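Local coordinates for 3',5'-cyclic-nucleotide phosphodiesterase 1 (Saccharomyces cerevisiae, PDB 4OJV), which belongs to the class-II phosphodiesterases of the metallo-hydrolase/oxidoreductase superfamily, holding a pair of zinc ions at one edge of a sandwich of two mixed beta-sheets, at residues 128-133 with 211-216; 242-247 with 324-329; 280-285 with 289-294; 335-340 with 358-363. All coordinates share one frame; numbering follows the deposited sequence.

Contact 1: residues 128-133 with 211-216. With ZN (zinc ion), chain D; ZN (zinc ion), chain E.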
loop_
_atom_site.group_PDB
_atom_site.type_symbol
_atom_site.label_atom_id
_atom_site.label_comp_id
_atom_site.label_asym_id
_atom_site.label_seq_id
_atom_site.Cartn_x
_atom_site.Cartn_y
_atom_site.Cartn_z
ATOM N N HIS A 128 7.439 10.119 10.269
ATOM C CA HIS A 128 6.176 10.826 10.458
ATOM C C HIS A 128 5.057 9.893 10.087
ATOM O O HIS A 128 5.294 8.906 9.389
ATOM C CB HIS A 128 6.128 12.162 9.701
ATOM C CG HIS A 128 6.087 12.046 8.184
ATOM N ND1 HIS A 128 7.080 11.486 7.442
ATOM C CD2 HIS A 128 5.129 12.504 7.281
ATOM C CE1 HIS A 128 6.764 11.598 6.124
ATOM N NE2 HIS A 128 5.574 12.227 6.024
ATOM N N PRO A 129 3.830 10.161 10.561
ATOM C CA PRO A 129 2.759 9.176 10.440
ATOM C C PRO A 129 1.877 9.327 9.201
ATOM O O PRO A 129 0.819 8.714 9.128
ATOM C CB PRO A 129 1.957 9.403 11.719
ATOM C CG PRO A 129 2.055 10.884 11.912
ATOM C CD PRO A 129 3.463 11.240 11.500
ATOM N N HIS A 130 2.320 10.082 8.195
ATOM C CA HIS A 130 1.586 10.071 6.915
ATOM C C HIS A 130 1.471 8.657 6.410
ATOM O O HIS A 130 2.407 7.847 6.536
ATOM C CB HIS A 130 2.256 10.919 5.838
ATOM C CG HIS A 130 1.955 12.392 5.924
ATOM N ND1 HIS A 130 2.753 13.333 5.331
ATOM C CD2 HIS A 130 0.902 13.068 6.513
ATOM C CE1 HIS A 130 2.211 14.548 5.555
ATOM N NE2 HIS A 130 1.093 14.384 6.292
ATOM N N LEU A 131 0.313 8.351 5.831
ATOM C CA LEU A 131 -0.025 6.970 5.512
ATOM C C LEU A 131 1.024 6.261 4.630
ATOM O O LEU A 131 1.259 5.060 4.815
ATOM C CB LEU A 131 -1.439 6.895 4.920
ATOM C CG LEU A 131 -2.067 5.495 4.798
ATOM C CD1 LEU A 131 -3.566 5.552 5.096
ATOM C CD2 LEU A 131 -1.801 4.896 3.427
ATOM N N ASP A 132 1.639 6.982 3.683
ATOM C CA ASP A 132 2.656 6.386 2.806
ATOM C C ASP A 132 3.904 5.918 3.554
ATOM O O ASP A 132 4.690 5.145 3.006
ATOM C CB ASP A 132 3.044 7.295 1.605
ATOM C CG ASP A 132 3.580 8.686 2.032
ATOM O OD1 ASP A 132 2.901 9.294 2.895
ATOM O OD2 ASP A 132 4.660 9.215 1.550
ATOM N N HIS A 133 4.080 6.349 4.804
ATOM C CA HIS A 133 5.240 5.954 5.602
ATOM C C HIS A 133 4.914 4.891 6.608
ATOM O O HIS A 133 5.806 4.446 7.328
ATOM C CB HIS A 133 5.895 7.174 6.265
ATOM C CG HIS A 133 6.427 8.151 5.257
ATOM N ND1 HIS A 133 7.750 8.326 4.988
ATOM C CD2 HIS A 133 5.743 8.958 4.377
ATOM C CE1 HIS A 133 7.875 9.214 3.990
ATOM N NE2 HIS A 133 6.652 9.586 3.607
ATOM N N VAL A 211 12.211 17.903 12.118
ATOM C CA VAL A 211 12.284 18.828 10.985
ATOM C C VAL A 211 10.863 19.241 10.572
ATOM O O VAL A 211 9.877 18.660 11.047
ATOM C CB VAL A 211 13.076 18.247 9.777
ATOM C CG1 VAL A 211 14.515 17.917 10.158
ATOM C CG2 VAL A 211 12.378 17.031 9.174
ATOM N N HIS A 212 10.762 20.243 9.698
ATOM C CA HIS A 212 9.467 20.692 9.179
ATOM C C HIS A 212 9.053 19.968 7.923
ATOM O O HIS A 212 9.880 19.696 7.048
ATOM C CB HIS A 212 9.477 22.183 8.874
ATOM C CG HIS A 212 9.717 23.061 10.071
ATOM N ND1 HIS A 212 8.839 23.192 11.085
ATOM C CD2 HIS A 212 10.796 23.865 10.378
ATOM C CE1 HIS A 212 9.340 24.057 11.991
ATOM N NE2 HIS A 212 10.535 24.465 11.557
ATOM N N HIS A 213 7.747 19.740 7.787
ATOM C CA HIS A 213 7.166 19.031 6.637
ATOM C C HIS A 213 5.805 19.613 6.304
ATOM O O HIS A 213 4.819 18.906 6.101
ATOM C CB HIS A 213 7.169 17.516 6.924
ATOM C CG HIS A 213 6.473 16.652 5.884
ATOM N ND1 HIS A 213 6.501 16.915 4.560
ATOM C CD2 HIS A 213 5.726 15.495 6.036
ATOM C CE1 HIS A 213 5.786 15.974 3.900
ATOM N NE2 HIS A 213 5.328 15.097 4.798
ATOM N N GLY A 214 5.743 20.943 6.253
ATOM C CA GLY A 214 4.542 21.637 5.801
ATOM C C GLY A 214 3.591 21.958 6.930
ATOM O O GLY A 214 3.972 21.974 8.105
ATOM N N ILE A 215 2.343 22.213 6.566
ATOM C CA ILE A 215 1.324 22.630 7.531
ATOM C C ILE A 215 -0.001 21.955 7.206
ATOM O O ILE A 215 -0.236 21.549 6.063
ATOM C CB ILE A 215 1.129 24.170 7.581
ATOM C CG1 ILE A 215 0.687 24.705 6.213
ATOM C CG2 ILE A 215 2.390 24.872 8.073
ATOM C CD1 ILE A 215 0.271 26.161 6.197
ATOM N N GLY A 216 -0.863 21.838 8.209
ATOM C CA GLY A 216 -2.187 21.274 7.995
ATOM C C GLY A 216 -3.003 22.076 6.996
ATOM O O GLY A 216 -2.997 23.309 7.037
HETATM ZN ZN ZN D . 4.658 13.135 4.271
HETATM ZN ZN ZN E . 5.860 10.893 2.122
HETATM O O HOH W 1 4.332 11.548 3.262
#

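Contact 2: residues 242-247 with 324-329. With ZN (zinc ion), chain E; ZN (zinc ion), chain D; SO4 (sulfate ion), chain B.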
loop_
_atom_site.group_PDB
_atom_site.type_symbol
_atom_site.label_atom_id
_atom_site.label_comp_id
_atom_site.label_asym_id
_atom_site.label_seq_id
_atom_site.Cartn_x
_atom_site.Cartn_y
_atom_site.Cartn_z
ATOM N N CYS A 242 16.375 10.166 6.162
ATOM C CA CYS A 242 15.480 11.307 6.375
ATOM C C CYS A 242 14.017 11.014 6.092
ATOM O O CYS A 242 13.670 10.302 5.141
ATOM C CB CYS A 242 15.899 12.474 5.473
ATOM S SG CYS A 242 17.601 13.027 5.700
ATOM N N GLY A 243 13.151 11.614 6.898
ATOM C CA GLY A 243 11.746 11.736 6.528
ATOM C C GLY A 243 11.510 12.930 5.621
ATOM O O GLY A 243 12.415 13.760 5.427
ATOM N N ASP A 244 10.287 13.027 5.091
ATOM C CA ASP A 244 9.885 14.120 4.195
ATOM C C ASP A 244 10.207 15.449 4.889
ATOM O O ASP A 244 10.094 15.556 6.116
ATOM C CB ASP A 244 8.366 14.107 3.877
ATOM C CG ASP A 244 7.822 12.767 3.286
ATOM O OD1 ASP A 244 8.720 11.888 3.055
ATOM O OD2 ASP A 244 6.497 12.629 3.128
ATOM N N VAL A 245 10.579 16.458 4.114
ATOM C CA VAL A 245 11.082 17.696 4.700
ATOM C C VAL A 245 10.974 18.842 3.703
ATOM O O VAL A 245 11.059 18.643 2.486
ATOM C CB VAL A 245 12.546 17.511 5.196
ATOM C CG1 VAL A 245 13.490 17.242 4.025
ATOM C CG2 VAL A 245 13.026 18.708 6.012
ATOM N N GLU A 246 10.788 20.047 4.244
ATOM C CA GLU A 246 10.884 21.291 3.485
ATOM C C GLU A 246 11.858 22.235 4.187
ATOM O O GLU A 246 12.155 22.073 5.374
ATOM C CB GLU A 246 9.506 21.946 3.347
ATOM C CG GLU A 246 8.887 22.340 4.673
ATOM C CD GLU A 246 7.592 23.104 4.529
ATOM O OE1 GLU A 246 7.042 23.482 5.580
ATOM O OE2 GLU A 246 7.128 23.318 3.384
ATOM N N GLN A 247 12.357 23.218 3.446
ATOM C CA GLN A 247 13.193 24.275 4.017
ATOM C C GLN A 247 12.469 24.990 5.164
ATOM O O GLN A 247 11.249 25.127 5.147
ATOM C CB GLN A 247 13.576 25.273 2.911
ATOM C CG GLN A 247 14.340 26.516 3.357
ATOM C CD GLN A 247 14.481 27.565 2.265
ATOM O OE1 GLN A 247 15.532 28.196 2.132
ATOM N NE2 GLN A 247 13.423 27.764 1.483
ATOM N N VAL A 324 18.917 10.059 -3.240
ATOM C CA VAL A 324 17.686 10.839 -3.352
ATOM C C VAL A 324 16.487 9.908 -3.301
ATOM O O VAL A 324 16.404 8.945 -4.064
ATOM C CB VAL A 324 17.691 11.630 -4.671
ATOM C CG1 VAL A 324 16.404 12.412 -4.865
ATOM C CG2 VAL A 324 18.885 12.573 -4.713
ATOM N N THR A 325 15.562 10.205 -2.396
ATOM C CA THR A 325 14.409 9.358 -2.140
ATOM C C THR A 325 13.106 10.095 -2.433
ATOM O O THR A 325 13.095 11.302 -2.682
ATOM C CB THR A 325 14.402 8.935 -0.661
ATOM O OG1 THR A 325 14.233 10.112 0.141
ATOM C CG2 THR A 325 15.715 8.234 -0.293
ATOM N N HIS A 326 11.999 9.356 -2.392
ATOM C CA HIS A 326 10.659 9.950 -2.327
ATOM C C HIS A 326 10.331 10.798 -3.530
ATOM O O HIS A 326 9.605 11.776 -3.436
ATOM C CB HIS A 326 10.520 10.760 -1.026
ATOM C CG HIS A 326 9.101 10.974 -0.565
ATOM N ND1 HIS A 326 8.341 12.006 -0.996
ATOM C CD2 HIS A 326 8.339 10.292 0.372
ATOM C CE1 HIS A 326 7.144 11.958 -0.396
ATOM N NE2 HIS A 326 7.140 10.921 0.449
ATOM N N VAL A 327 10.851 10.427 -4.694
ATOM C CA VAL A 327 10.497 11.153 -5.910
ATOM C C VAL A 327 9.054 10.809 -6.282
ATOM O O VAL A 327 8.660 9.641 -6.297
ATOM C CB VAL A 327 11.467 10.856 -7.073
ATOM C CG1 VAL A 327 11.015 11.555 -8.351
ATOM C CG2 VAL A 327 12.879 11.294 -6.703
ATOM N N LYS A 328 8.270 11.842 -6.569
ATOM C CA LYS A 328 6.869 11.654 -6.923
ATOM C C LYS A 328 6.695 11.372 -8.408
ATOM O O LYS A 328 7.481 11.839 -9.244
ATOM C CB LYS A 328 6.078 12.900 -6.534
ATOM C CG LYS A 328 5.922 13.042 -5.027
ATOM C CD LYS A 328 5.115 14.272 -4.630
ATOM C CE LYS A 328 4.900 14.378 -3.123
ATOM N NZ LYS A 328 4.074 13.289 -2.521
ATOM N N SER A 329 5.654 10.617 -8.752
ATOM C CA SER A 329 5.239 10.543 -10.158
ATOM C C SER A 329 4.681 11.891 -10.587
ATOM O O SER A 329 4.232 12.705 -9.767
ATOM C CB SER A 329 4.154 9.493 -10.390
ATOM O OG SER A 329 4.585 8.206 -10.045
HETATM ZN ZN ZN E . 5.860 10.893 2.122
HETATM ZN ZN ZN D . 4.658 13.135 4.271
HETATM S S SO4 B . 3.625 13.323 1.120
HETATM O O1 SO4 B . 2.407 12.492 1.330
HETATM O O2 SO4 B . 3.378 14.269 -0.009
HETATM O O3 SO4 B . 3.973 14.070 2.372
HETATM O O4 SO4 B . 4.714 12.388 0.739
HETATM O O HOH W 2 14.844 9.543 2.760
HETATM O O HOH W 1 4.332 11.548 3.262
#

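Contact 3: residues 280-285 with 289-294. With SO4 (sulfate ion), chain B.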
loop_
_atom_site.group_PDB
_atom_site.type_symbol
_atom_site.label_atom_id
_atom_site.label_comp_id
_atom_site.label_asym_id
_atom_site.label_seq_id
_atom_site.Cartn_x
_atom_site.Cartn_y
_atom_site.Cartn_z
ATOM N N CYS A 280 13.986 14.310 -2.736
ATOM C CA CYS A 280 13.750 15.426 -3.634
ATOM C C CYS A 280 12.479 15.067 -4.385
ATOM O O CYS A 280 12.522 14.455 -5.453
ATOM C CB CYS A 280 14.935 15.673 -4.566
ATOM S SG CYS A 280 14.826 17.271 -5.394
ATOM N N SER A 281 11.334 15.415 -3.805
ATOM C CA SER A 281 10.069 14.927 -4.329
ATOM C C SER A 281 9.769 15.422 -5.732
ATOM O O SER A 281 9.136 14.712 -6.516
ATOM C CB SER A 281 8.913 15.331 -3.416
ATOM O OG SER A 281 8.941 14.650 -2.178
ATOM N N CYS A 282 10.194 16.650 -6.027
ATOM C CA CYS A 282 9.777 17.337 -7.242
ATOM C C CYS A 282 10.964 17.891 -8.012
ATOM O O CYS A 282 11.980 18.265 -7.405
ATOM C CB CYS A 282 8.886 18.518 -6.890
ATOM S SG CYS A 282 7.418 18.094 -5.949
ATOM N N PRO A 283 10.839 17.979 -9.354
ATOM C CA PRO A 283 11.831 18.683 -10.165
ATOM C C PRO A 283 11.674 20.193 -10.017
ATOM O O PRO A 283 10.747 20.670 -9.352
ATOM C CB PRO A 283 11.476 18.257 -11.589
ATOM C CG PRO A 283 10.005 18.017 -11.542
ATOM C CD PRO A 283 9.740 17.435 -10.177
ATOM N N LEU A 284 12.563 20.942 -10.665
ATOM C CA LEU A 284 12.505 22.404 -10.616
ATOM C C LEU A 284 11.206 22.995 -11.164
ATOM O O LEU A 284 10.768 24.047 -10.688
ATOM C CB LEU A 284 13.701 23.018 -11.340
ATOM C CG LEU A 284 15.062 22.871 -10.653
ATOM C CD1 LEU A 284 16.171 23.287 -11.607
ATOM C CD2 LEU A 284 15.128 23.673 -9.359
ATOM N N SER A 285 10.595 22.326 -12.146
ATOM C CA SER A 285 9.347 22.821 -12.746
ATOM C C SER A 285 8.280 22.998 -11.664
ATOM O O SER A 285 7.889 22.033 -11.002
ATOM C CB SER A 285 8.867 21.901 -13.874
ATOM O OG SER A 285 8.599 20.592 -13.401
ATOM N N GLU A 289 1.317 22.871 -5.711
ATOM C CA GLU A 289 0.470 21.872 -5.050
ATOM C C GLU A 289 1.203 20.571 -4.729
ATOM O O GLU A 289 0.919 19.927 -3.720
ATOM C CB GLU A 289 -0.774 21.564 -5.899
ATOM C CG GLU A 289 -1.821 22.673 -5.943
ATOM C CD GLU A 289 -1.404 23.866 -6.789
ATOM O OE1 GLU A 289 -0.568 23.698 -7.704
ATOM O OE2 GLU A 289 -1.915 24.978 -6.540
ATOM N N GLN A 290 2.145 20.192 -5.590
ATOM C CA GLN A 290 2.911 18.962 -5.404
ATOM C C GLN A 290 4.154 19.178 -4.536
ATOM O O GLN A 290 4.664 18.236 -3.921
ATOM C CB GLN A 290 3.307 18.375 -6.762
ATOM C CG GLN A 290 3.444 16.858 -6.763
ATOM C CD GLN A 290 3.745 16.281 -8.135
ATOM O OE1 GLN A 290 4.171 16.992 -9.048
ATOM N NE2 GLN A 290 3.532 14.975 -8.285
ATOM N N LEU A 291 4.624 20.421 -4.473
ATOM C CA LEU A 291 5.854 20.751 -3.753
ATOM C C LEU A 291 5.663 21.066 -2.263
ATOM O O LEU A 291 6.607 20.922 -1.483
ATOM C CB LEU A 291 6.597 21.891 -4.464
ATOM C CG LEU A 291 7.957 22.361 -3.932
ATOM C CD1 LEU A 291 8.974 21.227 -3.921
ATOM C CD2 LEU A 291 8.463 23.534 -4.755
ATOM N N TYR A 292 4.464 21.495 -1.867
ATOM C CA TYR A 292 4.192 21.830 -0.463
ATOM C C TYR A 292 4.670 20.738 0.494
ATOM O O TYR A 292 4.301 19.565 0.349
ATOM C CB TYR A 292 2.700 22.104 -0.218
ATOM C CG TYR A 292 2.146 23.345 -0.892
ATOM C CD1 TYR A 292 0.966 23.285 -1.632
ATOM C CD2 TYR A 292 2.793 24.580 -0.783
ATOM C CE1 TYR A 292 0.448 24.413 -2.248
ATOM C CE2 TYR A 292 2.282 25.715 -1.397
ATOM C CZ TYR A 292 1.111 25.626 -2.128
ATOM O OH TYR A 292 0.597 26.747 -2.739
ATOM N N GLY A 293 5.499 21.139 1.457
ATOM C CA GLY A 293 6.047 20.229 2.467
ATOM C C GLY A 293 7.256 19.417 2.029
ATOM O O GLY A 293 7.739 18.579 2.791
ATOM N N HIS A 294 7.774 19.701 0.831
ATOM C CA HIS A 294 8.820 18.891 0.203
ATOM C C HIS A 294 9.950 19.716 -0.341
ATOM O O HIS A 294 9.922 20.955 -0.268
ATOM C CB HIS A 294 8.211 18.040 -0.911
ATOM C CG HIS A 294 7.263 16.981 -0.411
ATOM N ND1 HIS A 294 7.661 15.984 0.406
ATOM C CD2 HIS A 294 5.903 16.802 -0.612
ATOM C CE1 HIS A 294 6.611 15.194 0.691
ATOM N NE2 HIS A 294 5.535 15.696 0.071
HETATM S S SO4 B . 3.625 13.323 1.120
HETATM O O1 SO4 B . 2.407 12.492 1.330
HETATM O O2 SO4 B . 3.378 14.269 -0.009
HETATM O O3 SO4 B . 3.973 14.070 2.372
HETATM O O4 SO4 B . 4.714 12.388 0.739
#

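Contact 4: residues 335-340 with 358-363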
loop_
_atom_site.group_PDB
_atom_site.type_symbol
_atom_site.label_atom_id
_atom_site.label_comp_id
_atom_site.label_asym_id
_atom_site.label_seq_id
_atom_site.Cartn_x
_atom_site.Cartn_y
_atom_site.Cartn_z
ATOM N N ASP A 335 10.955 10.667 -17.049
ATOM C CA ASP A 335 11.009 10.175 -15.676
ATOM C C ASP A 335 11.574 11.272 -14.770
ATOM O O ASP A 335 12.700 11.735 -14.977
ATOM C CB ASP A 335 11.892 8.923 -15.664
ATOM C CG ASP A 335 11.833 8.132 -14.357
ATOM O OD1 ASP A 335 11.809 8.728 -13.257
ATOM O OD2 ASP A 335 11.850 6.886 -14.463
ATOM N N PRO A 336 10.794 11.709 -13.759
ATOM C CA PRO A 336 11.273 12.821 -12.939
ATOM C C PRO A 336 12.514 12.473 -12.132
ATOM O O PRO A 336 13.242 13.371 -11.741
ATOM C CB PRO A 336 10.090 13.113 -12.008
ATOM C CG PRO A 336 9.320 11.842 -11.968
ATOM C CD PRO A 336 9.448 11.268 -13.352
ATOM N N ARG A 337 12.773 11.188 -11.897
ATOM C CA ARG A 337 14.006 10.817 -11.212
ATOM C C ARG A 337 15.225 11.212 -12.050
ATOM O O ARG A 337 16.240 11.645 -11.505
ATOM C CB ARG A 337 14.030 9.323 -10.925
ATOM C CG ARG A 337 12.948 8.905 -9.938
ATOM C CD ARG A 337 12.828 7.402 -9.802
ATOM N NE ARG A 337 12.483 6.764 -11.071
ATOM C CZ ARG A 337 12.470 5.452 -11.262
ATOM N NH1 ARG A 337 12.763 4.634 -10.253
ATOM N NH2 ARG A 337 12.170 4.960 -12.458
ATOM N N LEU A 338 15.113 11.065 -13.370
ATOM C CA LEU A 338 16.201 11.446 -14.271
ATOM C C LEU A 338 16.328 12.963 -14.339
ATOM O O LEU A 338 17.436 13.498 -14.277
ATOM C CB LEU A 338 15.997 10.828 -15.657
ATOM C CG LEU A 338 16.001 9.293 -15.708
ATOM C CD1 LEU A 338 15.674 8.775 -17.102
ATOM C CD2 LEU A 338 17.324 8.729 -15.209
ATOM N N THR A 339 15.196 13.659 -14.457
ATOM C CA THR A 339 15.196 15.121 -14.460
ATOM C C THR A 339 15.845 15.671 -13.191
ATOM O O THR A 339 16.736 16.525 -13.240
ATOM C CB THR A 339 13.763 15.651 -14.599
ATOM O OG1 THR A 339 13.198 15.143 -15.811
ATOM C CG2 THR A 339 13.716 17.178 -14.574
ATOM N N ILE A 340 15.399 15.163 -12.046
ATOM C CA ILE A 340 15.910 15.597 -10.746
ATOM C C ILE A 340 17.403 15.307 -10.595
ATOM O O ILE A 340 18.159 16.157 -10.118
ATOM C CB ILE A 340 15.077 14.956 -9.608
ATOM C CG1 ILE A 340 13.726 15.671 -9.504
ATOM C CG2 ILE A 340 15.820 14.954 -8.279
ATOM C CD1 ILE A 340 12.646 14.865 -8.806
ATOM N N ILE A 358 25.781 11.801 -6.361
ATOM C CA ILE A 358 24.325 11.816 -6.251
ATOM C C ILE A 358 23.745 10.641 -7.021
ATOM O O ILE A 358 24.082 10.417 -8.185
ATOM C CB ILE A 358 23.722 13.154 -6.741
ATOM C CG1 ILE A 358 24.461 14.348 -6.114
ATOM C CG2 ILE A 358 22.226 13.190 -6.443
ATOM C CD1 ILE A 358 23.970 15.701 -6.587
ATOM N N SER A 359 22.881 9.888 -6.343
ATOM C CA SER A 359 22.193 8.747 -6.930
ATOM C C SER A 359 20.733 8.806 -6.521
ATOM O O SER A 359 20.400 9.342 -5.465
ATOM C CB SER A 359 22.783 7.427 -6.413
ATOM O OG SER A 359 24.156 7.306 -6.728
ATOM N N ILE A 360 19.861 8.231 -7.339
ATOM C CA ILE A 360 18.461 8.047 -6.955
ATOM C C ILE A 360 18.337 6.684 -6.284
ATOM O O ILE A 360 18.885 5.701 -6.781
ATOM C CB ILE A 360 17.517 8.104 -8.187
ATOM C CG1 ILE A 360 17.728 9.388 -9.012
ATOM C CG2 ILE A 360 16.060 7.932 -7.768
ATOM C CD1 ILE A 360 17.416 10.691 -8.306
ATOM N N ALA A 361 17.608 6.627 -5.166
ATOM C CA ALA A 361 17.281 5.362 -4.501
ATOM C C ALA A 361 16.387 4.507 -5.383
ATOM O O ALA A 361 15.362 4.981 -5.866
ATOM C CB ALA A 361 16.579 5.614 -3.174
ATOM N N LEU A 362 16.782 3.252 -5.585
ATOM C CA LEU A 362 16.039 2.321 -6.431
ATOM C C LEU A 362 15.557 1.124 -5.643
ATOM O O LEU A 362 16.359 0.373 -5.074
ATOM C CB LEU A 362 16.900 1.838 -7.599
ATOM C CG LEU A 362 17.374 2.878 -8.617
ATOM C CD1 LEU A 362 18.357 2.258 -9.603
ATOM C CD2 LEU A 362 16.192 3.504 -9.341
ATOM N N GLU A 363 14.242 0.943 -5.628
ATOM C CA GLU A 363 13.630 -0.186 -4.955
ATOM C C GLU A 363 14.211 -1.495 -5.452
ATOM O O GLU A 363 14.599 -1.612 -6.625
ATOM C CB GLU A 363 12.131 -0.196 -5.229
ATOM C CG GLU A 363 11.395 0.985 -4.653
ATOM C CD GLU A 363 11.334 2.220 -5.535
ATOM O OE1 GLU A 363 12.043 2.363 -6.601
ATOM O OE2 GLU A 363 10.523 3.068 -5.099
HETATM O O HOH W 3 13.013 4.957 -7.377
#

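Contact 1: residues 128-133 with 211-216
H128, H130 and H213 converge on one ion of a two-zinc centre, the first two belonging to the HxHxDH signature of the metallo-beta-lactamase fold, here H128-P-H-L-D-H133. The zinc ion of chain D is bound by H128 NE2 at 2.2 Å, H130 ND1 at 2.2 Å and H213 NE2 at 2.1 Å. Histidine suits all three places because its ring offers a nitrogen lone pair on a stiff, flat frame. With CG anti to the backbone N (chi1 174°), the H213 ring leaves its strand toward the metal and turns its edge to the H128 face in an offset T-shaped stack, the planes at 85°. The H130 and H213 rings meet rim to rim instead, H130 ND1 lying near the H213 ring plane. H213 ND1 is bonded to the carbonyl O of G293, which fixes the ring's rotation. Farther along the loop, D132 OD2 and H133 NE2, each at 2.1 Å, hold the zinc ion of chain E. A water bridges both metals and donates to D132 OD1 at 2.7 Å, so this carboxylate grips metal and bridging water together. H128 CE1 sits over the centre of one face of the H133 ring. D244 and H326 add further ligands. The 128-133 loop links strand 121-125 of one sheet to helix 135-140, while H213 stands near the end of strand 204-215 in the other, beside strand 222-232.

Contact 2: residues 242-247 with 324-329
D244 and H326 meet at the zinc ion of chain E, and 324-329 leads to that meeting from the end of a strand. V324 and T325 end the strand; V324 packs on L344 of helix 336-350. T325 sets its hydroxyl near the other loop, where a water spans T325 OG1 (2.7 Å) and C242 O, donating to the carbonyl. At H326 the backbone takes positive phi and psi (62° and 33°). CG lies roughly opposite the backbone N, and the ring reaches inward to bind zinc through NE2 at 2.1 Å. D244 crosses it at about a right angle: OD1 stands 3.0 Å above one face of the ring, offset toward its rim, and the carboxylate and ring planes are 64° apart. D244 OD2 bridges the ions, 2.1 Å from the zinc of chain E and 2.2 Å from that of chain D, a task that suits a carboxylate, whose negative oxygen can serve two cations. H326 ND1 is held by S281 OG, so a second-shell hydroxyl orients the ring. V327 turns its side chain onto P336, R337 and I340. K328 then stretches back, bending only at its last torsion, and NZ donates to sulfate O2 at 2.8 Å while also bonded to G13 O. The two segments follow neighbouring parts of one sheet, leaving strands 238-242 and 321-325, with strand 273-279 lying between them.

Contact 3: residues 280-285 with 289-294
H294 reaches the sulfate beside the zinc centre and S281 backs it, at the two ends of a loop holding the short helix 288-291. S281 comes over one face of the H294 imidazole. Its CB makes an off-centre CH-pi contact, 4.2 Å from the ring centroid and 30° from the normal, and its OG lies 3.1 Å above the plane, nearer the rim. E279 joins the two, hydrogen-bonded through OE2 to S281 OG and through OE1 to H294 ND1. With ND1 so anchored, H294 NE2 donates to sulfate O2 at 2.6 Å, with an N-H...O angle of 161°. Serine suits its place, small enough to lie close over the ring face. C282 lies farther along, against the helix end; its SG is 3.4 Å from Q290 O, and C282 CB meets L291 CD1 at 4.0 Å. The helix stops there in a type II beta turn from L291 to H294, closed by H294 N to L291 O (2.9 Å), with G293 readily taking the turn's positive phi. Such glycine-bearing type II turns reverse a chain sharply; this one brings a histidine to the bound sulfate, consistent with an anion pocket.

Contact 4: residues 335-340 with 358-363
R337 in the first turn of helix 336-350 lies beside I360 at the end of strand 357-360, their CA atoms 6.8 Å apart. I360 presents both branches to the helix. Its CG2 packs alongside the aliphatic part of the arginine, 3.9 Å from R337 CD, while the longer branch ends with CD1 3.5 Å from the carbonyl R337 O. The beta-branched residue is at home in the strand, and its two branches touch both the arginine's chain and its carbonyl. The R337 chain is extended until it bends at its third torsion (chi3 -61°), which brings the guanidinium round to D335. The grip is side-on, in a salt bridge. R337 NE donates to OD1 of D335 at 3.0 Å, nearly straight at 173°, and R337 NH2 to D335 OD2 at 2.8 Å; both oxygens use syn lone pairs and lie almost in the guanidinium plane. D335 OD1 also takes the backbone R337 N from its anti side, so the aspartate is the N-cap of the helix and holds the arginine flat at once. P66 O and S67 OG bond to the same pair of groups from outside. The remaining nitrogen, R337 NH1, touches L362 CD2 at 3.7 Å and gives a hydrogen bond to a water, which itself donates to A361 O (2.8 Å) and to E363 OE1. E363 OE2 is taken by A11 N. Together these residues seat the start of helix 336-350 on the edge strand 357-360, which runs parallel to strand 321-325 and completes its beta-alpha-beta unit.

Contacts 1, 2 and 4 all reach the same seven-stranded mixed sheet, using strands 204-215, 238-242, 321-325 and 357-360, whereas contact 3 lies in the loop after strand 273-279. Contact 1 comes first along the chain. Contact 3 falls between the two segments of contact 2, and contact 4 follows both. The centres of contacts 1 and 2 are about 11 Å apart, and they share both zinc ions and the bridging water; contacts 2 and 3, with centres about 8 Å apart, share the sulfate. The centres of contacts 1 and 4 are about 22 Å apart, but contact 4 touches contact 2 through paired strands, so loops that carry metal ligands grow from the same sheet that helix 336-350 packs on.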